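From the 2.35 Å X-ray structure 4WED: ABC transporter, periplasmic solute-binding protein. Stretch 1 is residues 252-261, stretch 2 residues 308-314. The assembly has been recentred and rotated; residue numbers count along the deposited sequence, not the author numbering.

Stretch 1 252-261: TPEEGKQLEA
Stretch 2 308-314: VLYHGYA

A tyrosine presented by a tight turn can bind the side of a helix through both its hydroxyl and its ring face, as this contact illustrates. Residues 253-261 are helical. Thr252, chi1 p (73°), caps the start: its OG1 accepts from Glu255 N at 3.2 Å and donates to Glu255 OE2 at 2.6 Å, holding Glu255 (chi1 m) back over the cap. In the second stretch a helix gives way to a type I' turn from Tyr310 to Tyr313, closed by Tyr313 N to Tyr310 O at 3.0 Å; His311 (55/36) and Gly312 (86/-3) both take positive phi. The CA atoms come nearest at Pro253 CA and Tyr310 CA, 5.3 Å apart.

Tyr313, chi1 m (-81°) and chi2 -47°, reaches along the helix, and its OH donates to Glu260 OE1 at a very short 2.5 Å. Glu260 meets it with chi1 t. Lys257 (m, m, t, t) bends at chi2 and then runs straight, laying CE and NZ over one ring face, its NZ 4.3 Å from the Tyr313 centroid in a cation-pi contact, while its CE lies 3.1 Å from His311 O. At Gly256 an ideal CB would sit 3.1 Å from Tyr313 CE2, so glycine leaves room for the ring. Pro253 packs its CG 4.0 Å from Tyr310 CD1, and its CB 3.4 Å from His311 ND1, which is buried without a polar partner.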

# COMPACT_ATOMS: atom_id res chain seq x y z
N THR A 252 -13.66 1.83 10.34
CA THR A 252 -12.76 2.55 11.26
C THR A 252 -12.52 1.72 12.51
O THR A 252 -13.28 0.78 12.81
CB THR A 252 -13.32 3.85 11.86
OG1 THR A 252 -14.31 3.50 12.82
CG2 THR A 252 -13.93 4.80 10.82
N PRO A 253 -11.46 2.09 13.26
CA PRO A 253 -11.22 1.64 14.62
C PRO A 253 -12.48 1.52 15.48
O PRO A 253 -12.72 0.43 16.05
CB PRO A 253 -10.29 2.73 15.15
CG PRO A 253 -9.43 3.03 13.94
CD PRO A 253 -10.25 2.76 12.71
N GLU A 254 -13.28 2.59 15.55
CA GLU A 254 -14.41 2.58 16.47
C GLU A 254 -15.34 1.44 16.07
O GLU A 254 -15.80 0.71 16.95
CB GLU A 254 -15.17 3.92 16.50
N GLU A 255 -15.61 1.29 14.78
CA GLU A 255 -16.48 0.20 14.33
C GLU A 255 -15.90 -1.14 14.72
O GLU A 255 -16.65 -2.06 15.08
CB GLU A 255 -16.73 0.19 12.84
CG GLU A 255 -17.69 1.26 12.32
CD GLU A 255 -17.00 2.51 11.82
OE1 GLU A 255 -17.49 3.62 12.11
OE2 GLU A 255 -15.96 2.40 11.15
N GLY A 256 -14.58 -1.25 14.66
CA GLY A 256 -13.90 -2.48 15.01
C GLY A 256 -14.11 -2.86 16.45
O GLY A 256 -14.47 -3.98 16.75
N LYS A 257 -13.88 -1.91 17.35
CA LYS A 257 -14.16 -2.15 18.76
C LYS A 257 -15.60 -2.54 19.00
O LYS A 257 -15.88 -3.46 19.78
CB LYS A 257 -13.83 -0.93 19.62
CG LYS A 257 -12.34 -0.68 19.73
CD LYS A 257 -11.60 -1.85 20.37
CE LYS A 257 -10.10 -1.55 20.43
NZ LYS A 257 -9.28 -2.73 20.86
N GLN A 258 -16.52 -1.84 18.34
CA GLN A 258 -17.95 -2.11 18.52
C GLN A 258 -18.23 -3.55 18.19
O GLN A 258 -18.88 -4.26 18.95
CB GLN A 258 -18.81 -1.24 17.62
CG GLN A 258 -18.78 0.24 17.94
CD GLN A 258 -19.42 1.09 16.85
OE1 GLN A 258 -20.30 0.62 16.12
NE2 GLN A 258 -19.01 2.35 16.75
N LEU A 259 -17.71 -4.00 17.05
CA LEU A 259 -18.01 -5.34 16.59
C LEU A 259 -17.38 -6.36 17.51
O LEU A 259 -18.02 -7.35 17.92
CB LEU A 259 -17.55 -5.52 15.16
CG LEU A 259 -18.43 -4.69 14.22
CD1 LEU A 259 -17.73 -4.47 12.89
CD2 LEU A 259 -19.77 -5.37 14.01
N GLU A 260 -16.14 -6.08 17.87
CA GLU A 260 -15.48 -6.81 18.91
C GLU A 260 -16.40 -6.94 20.11
O GLU A 260 -16.59 -8.04 20.60
CB GLU A 260 -14.20 -6.08 19.32
CG GLU A 260 -13.10 -7.00 19.82
CD GLU A 260 -11.74 -6.43 19.50
OE1 GLU A 260 -11.54 -6.01 18.33
OE2 GLU A 260 -10.89 -6.41 20.41
N ALA A 261 -16.98 -5.83 20.57
CA ALA A 261 -17.89 -5.83 21.74
C ALA A 261 -19.12 -6.71 21.49
O ALA A 261 -19.50 -7.50 22.34
CB ALA A 261 -18.30 -4.41 22.13
N VAL A 308 -5.03 6.55 20.84
CA VAL A 308 -5.93 7.66 20.59
C VAL A 308 -6.47 7.59 19.17
O VAL A 308 -7.66 7.75 18.94
CB VAL A 308 -5.21 9.00 20.86
CG1 VAL A 308 -6.09 10.18 20.51
CG2 VAL A 308 -4.78 9.11 22.32
N LEU A 309 -5.63 7.34 18.20
CA LEU A 309 -6.10 7.45 16.84
C LEU A 309 -6.70 6.16 16.31
O LEU A 309 -7.68 6.21 15.58
CB LEU A 309 -4.98 7.94 15.92
CG LEU A 309 -5.41 8.20 14.46
CD1 LEU A 309 -6.74 8.94 14.34
CD2 LEU A 309 -4.33 8.99 13.75
N TYR A 310 -6.13 5.01 16.66
CA TYR A 310 -6.57 3.73 16.09
C TYR A 310 -7.10 2.78 17.15
O TYR A 310 -7.19 1.57 16.91
CB TYR A 310 -5.42 3.07 15.34
CG TYR A 310 -4.95 3.91 14.18
CD1 TYR A 310 -5.61 3.86 12.94
CD2 TYR A 310 -3.87 4.79 14.32
CE1 TYR A 310 -5.21 4.65 11.87
CE2 TYR A 310 -3.45 5.58 13.25
CZ TYR A 310 -4.13 5.51 12.03
OH TYR A 310 -3.72 6.32 10.98
N HIS A 311 -7.42 3.31 18.33
CA HIS A 311 -7.95 2.48 19.41
C HIS A 311 -7.06 1.30 19.77
O HIS A 311 -7.57 0.25 20.12
CB HIS A 311 -9.35 1.96 19.08
CG HIS A 311 -10.43 2.96 19.33
ND1 HIS A 311 -11.01 3.69 18.32
CD2 HIS A 311 -11.03 3.35 20.48
CE1 HIS A 311 -11.93 4.49 18.84
NE2 HIS A 311 -11.96 4.31 20.14
N GLY A 312 -5.75 1.49 19.70
CA GLY A 312 -4.79 0.48 20.10
C GLY A 312 -4.45 -0.50 19.01
O GLY A 312 -3.62 -1.36 19.20
N TYR A 313 -5.10 -0.39 17.86
CA TYR A 313 -4.95 -1.37 16.80
C TYR A 313 -3.66 -1.21 15.94
O TYR A 313 -3.23 -2.16 15.27
CB TYR A 313 -6.14 -1.25 15.87
CG TYR A 313 -7.41 -1.93 16.29
CD1 TYR A 313 -7.42 -3.24 16.77
CD2 TYR A 313 -8.66 -1.27 16.15
CE1 TYR A 313 -8.61 -3.86 17.13
CE2 TYR A 313 -9.85 -1.90 16.51
CZ TYR A 313 -9.82 -3.19 16.99
OH TYR A 313 -11.00 -3.83 17.32
N ALA A 314 -3.11 0.01 15.90
CA ALA A 314 -1.93 0.34 15.13
C ALA A 314 -0.63 -0.11 15.82
O ALA A 314 -0.48 -0.00 17.04
CB ALA A 314 -1.90 1.82 14.89